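Putative cell adhesion protein (Bacteroides thetaiotaomicron, PDB 4DGU) is a putative cell adhesion protein of the fimbrillin-like family, probably a pilus-related surface component of a gut Bacteroides. Local coordinates at residues N13-I18 / S118-L123; M48-Q53 / G75-Y80; R65-I70 / A114-Q119; F125-V130 / T186-P191. All coordinates share one frame; numbering follows the deposited sequence.

Interaction 1 (N13-I18 / S118-L123)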
loop_
_atom_site.group_PDB
_atom_site.type_symbol
_atom_site.label_atom_id
_atom_site.label_comp_id
_atom_site.label_asym_id
_atom_site.label_seq_id
_atom_site.Cartn_x
_atom_site.Cartn_y
_atom_site.Cartn_z
ATOM N N ASN A 13 -1.332 43.015 -25.361
ATOM C CA ASN A 13 -0.654 41.722 -25.482
ATOM C C ASN A 13 -0.352 41.136 -24.107
ATOM O O ASN A 13 -0.317 41.864 -23.111
ATOM C CB ASN A 13 0.633 41.868 -26.280
ATOM C CG ASN A 13 0.445 42.179 -27.753
ATOM O OD1 ASN A 13 -0.488 42.874 -28.170
ATOM N ND2 ASN A 13 1.359 41.695 -28.579
ATOM N N PHE A 14 -0.138 39.810 -24.053
ATOM C CA PHE A 14 0.207 39.124 -22.816
ATOM C C PHE A 14 1.449 38.269 -22.992
ATOM O O PHE A 14 1.671 37.699 -24.068
ATOM C CB PHE A 14 -0.962 38.257 -22.288
ATOM C CG PHE A 14 -1.420 37.106 -23.158
ATOM C CD1 PHE A 14 -0.847 35.846 -23.034
ATOM C CD2 PHE A 14 -2.466 37.263 -24.054
ATOM C CE1 PHE A 14 -1.305 34.777 -23.804
ATOM C CE2 PHE A 14 -2.926 36.186 -24.813
ATOM C CZ PHE A 14 -2.342 34.958 -24.690
ATOM N N SER A 15 2.241 38.152 -21.912
ATOM C CA SER A 15 3.407 37.281 -21.888
ATOM C C SER A 15 3.007 35.953 -21.218
ATOM O O SER A 15 1.961 35.874 -20.551
ATOM C CB SER A 15 4.574 37.954 -21.171
ATOM O OG SER A 15 4.299 38.149 -19.794
ATOM N N ILE A 16 3.820 34.918 -21.421
ATOM C CA ILE A 16 3.575 33.604 -20.843
ATOM C C ILE A 16 4.691 33.280 -19.836
ATOM O O ILE A 16 5.861 33.628 -20.055
ATOM C CB ILE A 16 3.448 32.545 -21.986
ATOM C CG1 ILE A 16 2.133 32.704 -22.806
ATOM C CG2 ILE A 16 3.706 31.088 -21.541
ATOM C CD1 ILE A 16 0.833 32.282 -22.156
ATOM N N SER A 17 4.310 32.624 -18.729
ATOM C CA SER A 17 5.217 32.110 -17.707
ATOM C C SER A 17 4.934 30.621 -17.552
ATOM O O SER A 17 3.776 30.200 -17.623
ATOM C CB SER A 17 5.102 32.882 -16.395
ATOM O OG SER A 17 3.997 32.464 -15.616
ATOM N N ILE A 18 5.995 29.824 -17.410
ATOM C CA ILE A 18 5.918 28.360 -17.312
ATOM C C ILE A 18 5.876 27.934 -15.862
ATOM O O ILE A 18 6.871 28.033 -15.150
ATOM C CB ILE A 18 7.097 27.684 -18.082
ATOM C CG1 ILE A 18 7.221 28.215 -19.537
ATOM C CG2 ILE A 18 7.012 26.136 -18.020
ATOM C CD1 ILE A 18 5.931 28.083 -20.443
ATOM N N SER A 118 -4.947 40.949 -18.957
ATOM C CA SER A 118 -3.873 40.546 -18.035
ATOM C C SER A 118 -2.534 40.610 -18.745
ATOM O O SER A 118 -2.439 40.147 -19.889
ATOM C CB SER A 118 -4.099 39.128 -17.527
ATOM O OG SER A 118 -5.343 39.029 -16.858
ATOM N N GLN A 119 -1.511 41.174 -18.082
ATOM C CA GLN A 119 -0.197 41.308 -18.713
ATOM C C GLN A 119 0.528 39.959 -18.769
ATOM O O GLN A 119 1.266 39.735 -19.725
ATOM C CB GLN A 119 0.666 42.379 -18.015
ATOM C CG GLN A 119 1.973 42.762 -18.738
ATOM C CD GLN A 119 1.794 43.111 -20.199
ATOM O OE1 GLN A 119 1.408 44.234 -20.556
ATOM N NE2 GLN A 119 2.110 42.159 -21.076
ATOM N N ASN A 120 0.295 39.056 -17.801
ATOM C CA ASN A 120 0.934 37.759 -17.818
ATOM C C ASN A 120 -0.067 36.633 -17.647
ATOM O O ASN A 120 -1.039 36.765 -16.909
ATOM C CB ASN A 120 2.017 37.671 -16.719
ATOM C CG ASN A 120 2.894 36.442 -16.838
ATOM O OD1 ASN A 120 2.749 35.462 -16.098
ATOM N ND2 ASN A 120 3.779 36.452 -17.817
ATOM N N VAL A 121 0.176 35.530 -18.358
ATOM C CA VAL A 121 -0.648 34.331 -18.325
ATOM C C VAL A 121 0.270 33.177 -17.870
ATOM O O VAL A 121 1.269 32.903 -18.523
ATOM C CB VAL A 121 -1.345 34.086 -19.697
ATOM C CG1 VAL A 121 -1.966 32.688 -19.789
ATOM C CG2 VAL A 121 -2.391 35.169 -19.981
ATOM N N SER A 122 -0.044 32.558 -16.718
ATOM C CA SER A 122 0.752 31.443 -16.187
ATOM C C SER A 122 0.187 30.099 -16.616
ATOM O O SER A 122 -0.894 29.724 -16.170
ATOM C CB SER A 122 0.826 31.494 -14.664
ATOM O OG SER A 122 1.259 32.771 -14.227
ATOM N N LEU A 123 0.909 29.385 -17.471
ATOM C CA LEU A 123 0.516 28.059 -17.914
ATOM C C LEU A 123 0.991 27.038 -16.900
ATOM O O LEU A 123 2.191 26.997 -16.604
ATOM C CB LEU A 123 1.083 27.725 -19.318
ATOM C CG LEU A 123 0.434 28.395 -20.511
ATOM C CD1 LEU A 123 1.303 28.248 -21.703
ATOM C CD2 LEU A 123 -0.936 27.782 -20.824
#
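Val-121 meets the Phe-14 ring with its CG2 methyl, 3.5 Å from Phe-14 CD1 and oblique to the ring. At the edge of the same ring, in its plane, sits CD1 of Ile-16, while the rings of Trp-67 and Phe-79 also meet it at inclined angles. The contact is a parallel strand pairing in the mixed sheet of the fimbrillin-like fold, the two short strand axes lying 30° apart. Four backbone bonds set the register: Ser-15 N to Gln-119 O, Val-121 N to Ser-15 O, Ser-17 N to Val-121 O and Leu-123 N to Ser-17 O (3.0 Å).

Phe-14, Ile-16, Val-121 and Leu-123 form the apolar face. Ile-16 lies side by side with Val-121, its CD1 3.7 Å from Val-121 CG1, and its CG2 methyl touches Leu-123 CD1 at the same 3.7 Å. Strands 45-50, 77-83 and 108-114 supply further side chains to this core.

The other face carries Ser-15, Ser-17, Asn-120 and Ser-122, and near Ser-122 comes Asp-19, seen to bind zinc in a structure of this protein. With CG of Asn-120 anti to the backbone N (chi1 -170°), the amide is carried to the serines of strand 13-18. An alanine here would probably leave Ser-15 OG without the amide that donates to it, its bond to Gln-119 O being weak. That donor is Asn-120 ND2, which reaches Ser-15 OG at 2.7 Å with an N-H...O angle of 157°, the hydroxyl oxygen lying almost in the amide plane.

Interaction 2 (M48-Q53 / G75-Y80)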
loop_
_atom_site.group_PDB
_atom_site.type_symbol
_atom_site.label_atom_id
_atom_site.label_comp_id
_atom_site.label_asym_id
_atom_site.label_seq_id
_atom_site.Cartn_x
_atom_site.Cartn_y
_atom_site.Cartn_z
HETATM N N MSE A 48 0.128 26.605 -28.542
HETATM C CA MSE A 48 -0.854 27.135 -27.624
HETATM C C MSE A 48 -2.145 27.544 -28.344
HETATM O O MSE A 48 -2.099 27.979 -29.484
HETATM C CB MSE A 48 -0.253 28.311 -26.875
HETATM C CG MSE A 48 -1.141 28.801 -25.780
HETATM SE SE MSE A 48 -0.357 30.211 -24.765
HETATM C CE MSE A 48 -0.238 31.568 -26.127
ATOM N N ALA A 49 -3.296 27.332 -27.697
ATOM C CA ALA A 49 -4.618 27.680 -28.206
ATOM C C ALA A 49 -5.547 28.135 -27.082
ATOM O O ALA A 49 -5.399 27.725 -25.925
ATOM C CB ALA A 49 -5.245 26.486 -28.910
ATOM N N ALA A 50 -6.489 29.004 -27.435
ATOM C CA ALA A 50 -7.584 29.377 -26.569
ATOM C C ALA A 50 -8.663 28.361 -26.862
ATOM O O ALA A 50 -8.722 27.848 -27.995
ATOM C CB ALA A 50 -8.058 30.787 -26.867
ATOM N N SER A 51 -9.516 28.058 -25.867
ATOM C CA SER A 51 -10.594 27.081 -26.033
ATOM C C SER A 51 -11.377 27.298 -27.355
ATOM O O SER A 51 -11.723 28.425 -27.726
ATOM C CB SER A 51 -11.529 27.096 -24.822
ATOM O OG SER A 51 -12.872 26.723 -25.102
ATOM N N GLY A 52 -11.600 26.201 -28.059
ATOM C CA GLY A 52 -12.325 26.177 -29.329
ATOM C C GLY A 52 -11.572 26.710 -30.534
ATOM O O GLY A 52 -12.198 27.004 -31.543
ATOM N N GLN A 53 -10.232 26.845 -30.435
ATOM C CA GLN A 53 -9.358 27.413 -31.473
ATOM C C GLN A 53 -8.212 26.469 -31.794
ATOM O O GLN A 53 -8.004 25.507 -31.072
ATOM C CB GLN A 53 -8.805 28.783 -31.022
ATOM C CG GLN A 53 -9.891 29.823 -30.757
ATOM C CD GLN A 53 -10.722 30.157 -31.983
ATOM O OE1 GLN A 53 -11.944 29.976 -32.010
ATOM N NE2 GLN A 53 -10.086 30.675 -33.018
ATOM N N GLY A 75 -15.009 37.375 -20.369
ATOM C CA GLY A 75 -14.770 37.289 -18.935
ATOM C C GLY A 75 -13.457 36.606 -18.632
ATOM O O GLY A 75 -12.495 37.266 -18.236
ATOM N N THR A 76 -13.431 35.268 -18.749
ATOM C CA THR A 76 -12.241 34.456 -18.552
ATOM C C THR A 76 -12.003 33.588 -19.780
ATOM O O THR A 76 -12.950 33.048 -20.355
ATOM C CB THR A 76 -12.264 33.589 -17.274
ATOM O OG1 THR A 76 -13.226 32.553 -17.391
ATOM C CG2 THR A 76 -12.485 34.384 -16.017
ATOM N N VAL A 77 -10.719 33.456 -20.157
ATOM C CA VAL A 77 -10.228 32.670 -21.292
ATOM C C VAL A 77 -9.432 31.497 -20.770
ATOM O O VAL A 77 -8.560 31.656 -19.904
ATOM C CB VAL A 77 -9.354 33.535 -22.255
ATOM C CG1 VAL A 77 -8.999 32.763 -23.522
ATOM C CG2 VAL A 77 -10.052 34.832 -22.619
ATOM N N THR A 78 -9.675 30.325 -21.352
ATOM C CA THR A 78 -8.916 29.132 -21.017
ATOM C C THR A 78 -7.938 28.873 -22.165
ATOM O O THR A 78 -8.350 28.826 -23.324
ATOM C CB THR A 78 -9.846 27.950 -20.743
ATOM O OG1 THR A 78 -10.791 28.347 -19.760
ATOM C CG2 THR A 78 -9.095 26.726 -20.265
ATOM N N PHE A 79 -6.644 28.709 -21.823
ATOM C CA PHE A 79 -5.585 28.396 -22.756
ATOM C C PHE A 79 -5.129 26.950 -22.534
ATOM O O PHE A 79 -5.252 26.436 -21.433
ATOM C CB PHE A 79 -4.413 29.369 -22.616
ATOM C CG PHE A 79 -4.760 30.793 -22.936
ATOM C CD1 PHE A 79 -4.732 31.255 -24.246
ATOM C CD2 PHE A 79 -5.116 31.686 -21.925
ATOM C CE1 PHE A 79 -5.082 32.572 -24.546
ATOM C CE2 PHE A 79 -5.448 32.994 -22.221
ATOM C CZ PHE A 79 -5.433 33.429 -23.535
ATOM N N TYR A 80 -4.643 26.301 -23.606
ATOM C CA TYR A 80 -4.159 24.927 -23.656
ATOM C C TYR A 80 -2.848 24.920 -24.375
ATOM O O TYR A 80 -2.721 25.602 -25.389
ATOM C CB TYR A 80 -5.162 24.016 -24.370
ATOM C CG TYR A 80 -6.513 23.972 -23.698
ATOM C CD1 TYR A 80 -6.738 23.151 -22.597
ATOM C CD2 TYR A 80 -7.563 24.778 -24.140
ATOM C CE1 TYR A 80 -7.981 23.107 -21.969
ATOM C CE2 TYR A 80 -8.816 24.730 -23.532
ATOM C CZ TYR A 80 -9.022 23.890 -22.444
ATOM O OH TYR A 80 -10.238 23.859 -21.798
#
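Tyr-80 and Ser-51 touch where strand 48-50 runs into its turn, and the tyrosine can be followed outward from its backbone. Tyr-80 CB lies 4.0 Å from Ala-49 O. With chi1 at -60°, CG is anti to the carbonyl carbon, and beyond it Tyr-80 CD2 passes 4.1 Å from Ala-49 O. Tyr-80 CE2 then comes 3.8 Å from Ser-51 CB, which sits at the ring edge near its plane. An alanine in place of Tyr-80 would probably open a gap beside Ser-51 and leave the start of the turn with less packing, though the backbone bonds could remain.

Those bonds make an antiparallel pairing: Ala-49 and Tyr-80 are a hydrogen-bonded pair, with Tyr-80 N to Ala-49 O at 2.8 Å and Ala-49 N returning to Tyr-80 O. Ser-51 N adds a bond to Thr-78 O at 2.9 Å. Ala-50 and Phe-79 form the non-hydrogen-bonded pair between. From Ala-50 to Gln-53 the chain makes a type II turn, with Gly-52 at the positive phi of its third position.

On the Phe-79 side, Met-48, a selenomethionine, makes an oblique Met-aromatic contact, SE 5.3 Å from the centroid of the Phe-79 ring. Val-77 CG1 lies over one face of that ring, toward the rim, and also meets Ala-50 CB at 4.0 Å. Phe-14 and Val-121 approach the same ring from other strands. The chemistry is thus divided: main-chain bonds fix the pairing, dispersion contacts among Met-48, Ala-50, Val-77 and Phe-79 fill the core, and Tyr-80 packs on Ser-51 on the more exposed face.

Interaction 3 (R65-I70 / A114-Q119)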
loop_
_atom_site.group_PDB
_atom_site.type_symbol
_atom_site.label_atom_id
_atom_site.label_comp_id
_atom_site.label_asym_id
_atom_site.label_seq_id
_atom_site.Cartn_x
_atom_site.Cartn_y
_atom_site.Cartn_z
ATOM N N ARG A 65 1.375 37.398 -27.067
ATOM C CA ARG A 65 0.208 37.119 -27.882
ATOM C C ARG A 65 -0.810 38.247 -27.713
ATOM O O ARG A 65 -0.975 38.752 -26.608
ATOM C CB ARG A 65 -0.394 35.744 -27.536
ATOM C CG ARG A 65 -1.495 35.331 -28.515
ATOM C CD ARG A 65 -1.750 33.854 -28.529
ATOM N NE ARG A 65 -0.670 33.134 -29.195
ATOM C CZ ARG A 65 -0.742 31.855 -29.538
ATOM N NH1 ARG A 65 -1.840 31.155 -29.287
ATOM N NH2 ARG A 65 0.298 31.258 -30.107
ATOM N N ALA A 66 -1.472 38.640 -28.818
ATOM C CA ALA A 66 -2.535 39.642 -28.870
ATOM C C ALA A 66 -3.772 39.127 -28.110
ATOM O O ALA A 66 -4.102 37.943 -28.212
ATOM C CB ALA A 66 -2.881 39.921 -30.321
ATOM N N TRP A 67 -4.461 40.000 -27.369
ATOM C CA TRP A 67 -5.633 39.565 -26.613
ATOM C C TRP A 67 -6.900 39.367 -27.514
ATOM O O TRP A 67 -7.981 39.108 -26.975
ATOM C CB TRP A 67 -5.918 40.498 -25.412
ATOM C CG TRP A 67 -5.287 40.046 -24.116
ATOM C CD1 TRP A 67 -4.324 40.698 -23.397
ATOM C CD2 TRP A 67 -5.581 38.837 -23.388
ATOM N NE1 TRP A 67 -4.011 39.983 -22.259
ATOM C CE2 TRP A 67 -4.775 38.842 -22.225
ATOM C CE3 TRP A 67 -6.456 37.759 -23.599
ATOM C CZ2 TRP A 67 -4.802 37.797 -21.295
ATOM C CZ3 TRP A 67 -6.477 36.725 -22.685
ATOM C CH2 TRP A 67 -5.646 36.738 -21.557
ATOM N N ASN A 68 -6.747 39.389 -28.852
ATOM C CA ASN A 68 -7.847 39.129 -29.783
ATOM C C ASN A 68 -7.956 37.639 -30.039
ATOM O O ASN A 68 -9.069 37.132 -30.171
ATOM C CB ASN A 68 -7.737 39.898 -31.108
ATOM C CG ASN A 68 -6.360 40.276 -31.520
ATOM O OD1 ASN A 68 -5.842 41.313 -31.109
ATOM N ND2 ASN A 68 -5.753 39.452 -32.356
ATOM N N GLU A 69 -6.801 36.946 -30.094
ATOM C CA GLU A 69 -6.694 35.497 -30.279
ATOM C C GLU A 69 -7.202 34.793 -29.024
ATOM O O GLU A 69 -6.393 34.316 -28.217
ATOM C CB GLU A 69 -5.227 35.088 -30.564
ATOM C CG GLU A 69 -4.579 35.736 -31.786
ATOM C CD GLU A 69 -3.072 35.559 -31.849
ATOM O OE1 GLU A 69 -2.599 34.397 -31.822
ATOM O OE2 GLU A 69 -2.360 36.588 -31.921
ATOM N N ILE A 70 -8.542 34.786 -28.818
ATOM C CA ILE A 70 -9.190 34.177 -27.638
ATOM C C ILE A 70 -10.489 33.449 -28.024
ATOM O O ILE A 70 -11.226 33.008 -27.142
ATOM C CB ILE A 70 -9.469 35.210 -26.494
ATOM C CG1 ILE A 70 -10.391 36.376 -26.956
ATOM C CG2 ILE A 70 -8.175 35.690 -25.844
ATOM C CD1 ILE A 70 -10.997 37.128 -25.881
ATOM N N ALA A 114 -7.302 32.921 -17.603
ATOM C CA ALA A 114 -6.922 34.314 -17.482
ATOM C C ALA A 114 -8.034 35.237 -17.944
ATOM O O ALA A 114 -8.901 34.844 -18.716
ATOM C CB ALA A 114 -5.660 34.579 -18.305
ATOM N N ALA A 115 -7.998 36.471 -17.475
ATOM C CA ALA A 115 -8.945 37.485 -17.859
ATOM C C ALA A 115 -8.331 38.320 -18.958
ATOM O O ALA A 115 -7.190 38.745 -18.803
ATOM C CB ALA A 115 -9.298 38.361 -16.661
ATOM N N PRO A 116 -9.034 38.563 -20.088
ATOM C CA PRO A 116 -8.448 39.409 -21.142
ATOM C C PRO A 116 -7.967 40.737 -20.579
ATOM O O PRO A 116 -8.629 41.311 -19.720
ATOM C CB PRO A 116 -9.601 39.590 -22.131
ATOM C CG PRO A 116 -10.438 38.383 -21.924
ATOM C CD PRO A 116 -10.382 38.100 -20.462
ATOM N N GLY A 117 -6.789 41.173 -21.013
ATOM C CA GLY A 117 -6.178 42.404 -20.518
ATOM C C GLY A 117 -5.061 42.173 -19.514
ATOM O O GLY A 117 -4.308 43.096 -19.233
ATOM N N SER A 118 -4.947 40.949 -18.957
ATOM C CA SER A 118 -3.873 40.546 -18.035
ATOM C C SER A 118 -2.534 40.610 -18.745
ATOM O O SER A 118 -2.439 40.147 -19.889
ATOM C CB SER A 118 -4.099 39.128 -17.527
ATOM O OG SER A 118 -5.343 39.029 -16.858
ATOM N N GLN A 119 -1.511 41.174 -18.082
ATOM C CA GLN A 119 -0.197 41.308 -18.713
ATOM C C GLN A 119 0.528 39.959 -18.769
ATOM O O GLN A 119 1.266 39.735 -19.725
ATOM C CB GLN A 119 0.666 42.379 -18.015
ATOM C CG GLN A 119 1.973 42.762 -18.738
ATOM C CD GLN A 119 1.794 43.111 -20.199
ATOM O OE1 GLN A 119 1.408 44.234 -20.556
ATOM N NE2 GLN A 119 2.110 42.159 -21.076
#
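Trp-67 reaches Pro-116 and its turn through a first torsion well off the staggered positions (chi1 -93°) and a second that sets the plane of the indole. The target is a type II beta turn, Ala-115 to Ser-118, in the loop joining strands 108-114 and 120-135 of the fimbrillin-like fold. Proline and glycine fill its second and third positions, the classical choice for this turn.

The indole lies with one face against the turn's backbone. Pro-116 CA stands 3.5 Å from the centroid of the six-membered Trp-67 ring and only 9° off its normal, a CH-pi contact. Gly-117 CA makes a second one over the five-membered Trp-67 ring, at 4.0 Å from its centroid. Gly-117 takes a positive phi (103°) at the third position of the turn, a conformation glycine adopts readily. At the edge of the indole, in plane, Ala-114 CB touches Trp-67 CH2 at 3.9 Å. Ile-70 extends the packing: the Ile-70 and Pro-116 side chains cross at about a right angle, Ile-70 CD1 4.2 Å from Pro-116 CG. Val-77, Val-121 and Phe-14 also pack on Trp-67, so this surface tryptophan joins the loop to the core of the sheet.

The turn is itself tied by Ala-115 O, which accepts both Ser-118 N and Ser-118 OG, the hydroxyl at 2.7 Å on a lone pair in the carbonyl plane. Trp-67 NE1 donates to Ser-118 O at 2.8 Å, with that oxygen almost in the indole plane.

Interaction 4 (F125-V130 / T186-P191)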
loop_
_atom_site.group_PDB
_atom_site.type_symbol
_atom_site.label_atom_id
_atom_site.label_comp_id
_atom_site.label_asym_id
_atom_site.label_seq_id
_atom_site.Cartn_x
_atom_site.Cartn_y
_atom_site.Cartn_z
ATOM N N PHE A 125 1.741 23.426 -16.293
ATOM C CA PHE A 125 2.047 22.207 -17.007
ATOM C C PHE A 125 2.042 20.930 -16.141
ATOM O O PHE A 125 2.633 20.866 -15.054
ATOM C CB PHE A 125 3.406 22.325 -17.697
ATOM C CG PHE A 125 3.344 23.115 -18.982
ATOM C CD1 PHE A 125 3.508 24.499 -18.977
ATOM C CD2 PHE A 125 3.119 22.475 -20.203
ATOM C CE1 PHE A 125 3.455 25.222 -20.174
ATOM C CE2 PHE A 125 3.056 23.204 -21.391
ATOM C CZ PHE A 125 3.226 24.570 -21.370
ATOM N N LYS A 126 1.327 19.923 -16.643
ATOM C CA LYS A 126 1.316 18.550 -16.190
ATOM C C LYS A 126 2.319 17.771 -17.074
ATOM O O LYS A 126 2.368 18.053 -18.274
ATOM C CB LYS A 126 -0.095 17.940 -16.356
ATOM C CG LYS A 126 -1.199 18.540 -15.515
ATOM C CD LYS A 126 -2.539 17.899 -15.840
ATOM C CE LYS A 126 -3.688 18.441 -15.008
ATOM N NZ LYS A 126 -4.991 17.941 -15.542
ATOM N N ARG A 127 3.093 16.803 -16.522
ATOM C CA ARG A 127 3.932 15.906 -17.334
ATOM C C ARG A 127 3.039 14.689 -17.620
ATOM O O ARG A 127 2.563 14.061 -16.664
ATOM C CB ARG A 127 5.258 15.534 -16.648
ATOM C CG ARG A 127 6.190 14.661 -17.507
ATOM C CD ARG A 127 7.599 14.580 -16.955
ATOM N NE ARG A 127 8.371 15.800 -17.215
ATOM C CZ ARG A 127 8.670 16.737 -16.310
ATOM N NH1 ARG A 127 8.306 16.591 -15.049
ATOM N NH2 ARG A 127 9.363 17.812 -16.661
HETATM N N MSE A 128 2.726 14.431 -18.916
HETATM C CA MSE A 128 1.795 13.373 -19.362
HETATM C C MSE A 128 2.495 12.030 -19.550
HETATM O O MSE A 128 1.833 10.984 -19.538
HETATM C CB MSE A 128 1.048 13.775 -20.647
HETATM C CG MSE A 128 0.503 15.216 -20.637
HETATM SE SE MSE A 128 -0.502 15.672 -19.030
HETATM C CE MSE A 128 -2.062 14.430 -19.187
ATOM N N THR A 129 3.834 12.070 -19.724
ATOM C CA THR A 129 4.715 10.905 -19.799
ATOM C C THR A 129 5.293 10.651 -18.383
ATOM O O THR A 129 5.069 11.461 -17.468
ATOM C CB THR A 129 5.793 11.104 -20.852
ATOM O OG1 THR A 129 6.386 12.381 -20.618
ATOM C CG2 THR A 129 5.247 11.016 -22.289
ATOM N N VAL A 130 6.030 9.528 -18.202
ATOM C CA VAL A 130 6.551 9.109 -16.900
ATOM C C VAL A 130 8.099 9.090 -16.925
ATOM O O VAL A 130 8.660 8.210 -17.571
ATOM C CB VAL A 130 5.943 7.719 -16.467
ATOM C CG1 VAL A 130 6.466 7.251 -15.106
ATOM C CG2 VAL A 130 4.405 7.753 -16.469
ATOM N N THR A 186 16.130 12.911 -19.830
ATOM C CA THR A 186 15.452 11.932 -19.008
ATOM C C THR A 186 14.620 11.015 -19.895
ATOM O O THR A 186 13.798 11.493 -20.696
ATOM C CB THR A 186 14.603 12.633 -17.918
ATOM O OG1 THR A 186 15.387 13.625 -17.259
ATOM C CG2 THR A 186 14.111 11.670 -16.866
ATOM N N THR A 187 14.837 9.694 -19.748
ATOM C CA THR A 187 14.025 8.691 -20.429
ATOM C C THR A 187 12.603 8.783 -19.868
ATOM O O THR A 187 12.405 8.640 -18.663
ATOM C CB THR A 187 14.592 7.280 -20.255
ATOM O OG1 THR A 187 15.897 7.199 -20.842
ATOM C CG2 THR A 187 13.682 6.220 -20.876
ATOM N N ASN A 188 11.639 9.080 -20.736
ATOM C CA ASN A 188 10.232 9.122 -20.360
ATOM C C ASN A 188 9.520 7.931 -20.973
ATOM O O ASN A 188 9.803 7.563 -22.109
ATOM C CB ASN A 188 9.564 10.429 -20.770
ATOM C CG ASN A 188 9.645 11.525 -19.747
ATOM O OD1 ASN A 188 8.619 12.014 -19.297
ATOM N ND2 ASN A 188 10.851 12.016 -19.418
ATOM N N VAL A 189 8.644 7.282 -20.196
ATOM C CA VAL A 189 7.887 6.133 -20.705
ATOM C C VAL A 189 6.420 6.538 -20.773
ATOM O O VAL A 189 6.009 7.530 -20.161
ATOM C CB VAL A 189 8.120 4.806 -19.924
ATOM C CG1 VAL A 189 9.554 4.297 -20.098
ATOM C CG2 VAL A 189 7.751 4.933 -18.447
ATOM N N LEU A 190 5.636 5.804 -21.549
ATOM C CA LEU A 190 4.231 6.149 -21.659
ATOM C C LEU A 190 3.457 5.551 -20.485
ATOM O O LEU A 190 3.859 4.484 -20.011
ATOM C CB LEU A 190 3.646 5.703 -23.005
ATOM C CG LEU A 190 4.310 6.242 -24.284
ATOM C CD1 LEU A 190 3.704 5.605 -25.507
ATOM C CD2 LEU A 190 4.196 7.776 -24.392
ATOM N N PRO A 191 2.405 6.251 -19.953
ATOM C CA PRO A 191 1.632 5.683 -18.820
ATOM C C PRO A 191 1.012 4.328 -19.148
ATOM O O PRO A 191 0.370 4.150 -20.176
ATOM C CB PRO A 191 0.537 6.724 -18.573
ATOM C CG PRO A 191 0.990 7.954 -19.257
ATOM C CD PRO A 191 1.842 7.547 -20.398
#
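Val-130 and Val-189 carry the backbone bonding of this contact, as an antiparallel hydrogen-bonded pair. Val-130 N donates to Val-189 O at 2.8 Å, in the carbonyl plane, and Val-189 N returns to Val-130 O at 2.8 Å, tilted 34° from the plane of the Val-130 carbonyl. Asn-188 CA also makes a CA-H...O contact with Val-130 O.

Among side chains, the polar link is Thr-129 OG1 to Asn-188 OD1, 2.6 Å long. A chi1 of 50° turns Thr-129 OG1 to that oxygen, and the hydroxyl also accepts from His-107 N, so that two bonds grip it. The Asn-188 amide is fixed at its other end by ND2, which donates to Thr-186 O at 3.3 Å from above that carbonyl's plane. Arg-127 brings its CD to 3.6 Å from Asn-188 OD1, while its guanidinium forms a salt bridge with Glu-106.

Apolar contacts follow: Val-130 CB meets Val-189 CG2 at 3.9 Å, and Thr-129 CG2 meets Leu-190 CD2 at 4.0 Å. Pro-191 CG also packs against a polar atom, Met-128 O, at 3.2 Å.

Nearby, Tyr-246 of a neighbouring subunit bonds to Arg-127 N through its hydroxyl. All of this lies near the chain's centre, where strand 188-189 joins the long strand 120-135 just past a short break, beside His-107 and Glu-155, both seen to bind zinc in structures of this fimbrillin-like protein.

In the fold
From the N terminus, strand 13-20 pairs in interaction 1, about 100 residues later in the chain, with the start of strand 120-135, closing the widest loop. Inside that loop is nested interaction 2, which ties strand 45-50 to strand 77-83. Interaction 3 crosses interaction 2, since its segments alternate with those, and ends on the same stretch as interaction 1, sharing Ser-118 and Gln-119. Phe-14, Trp-67 and Phe-79 link the three into one core at one end of the molecule. Interaction 4 follows in series, farther along strand 120-135, its centre about 24 Å from that of interaction 1. Phe-125 against Ile-18 joins these two, and strand 188-189 extends the same mixed sheet.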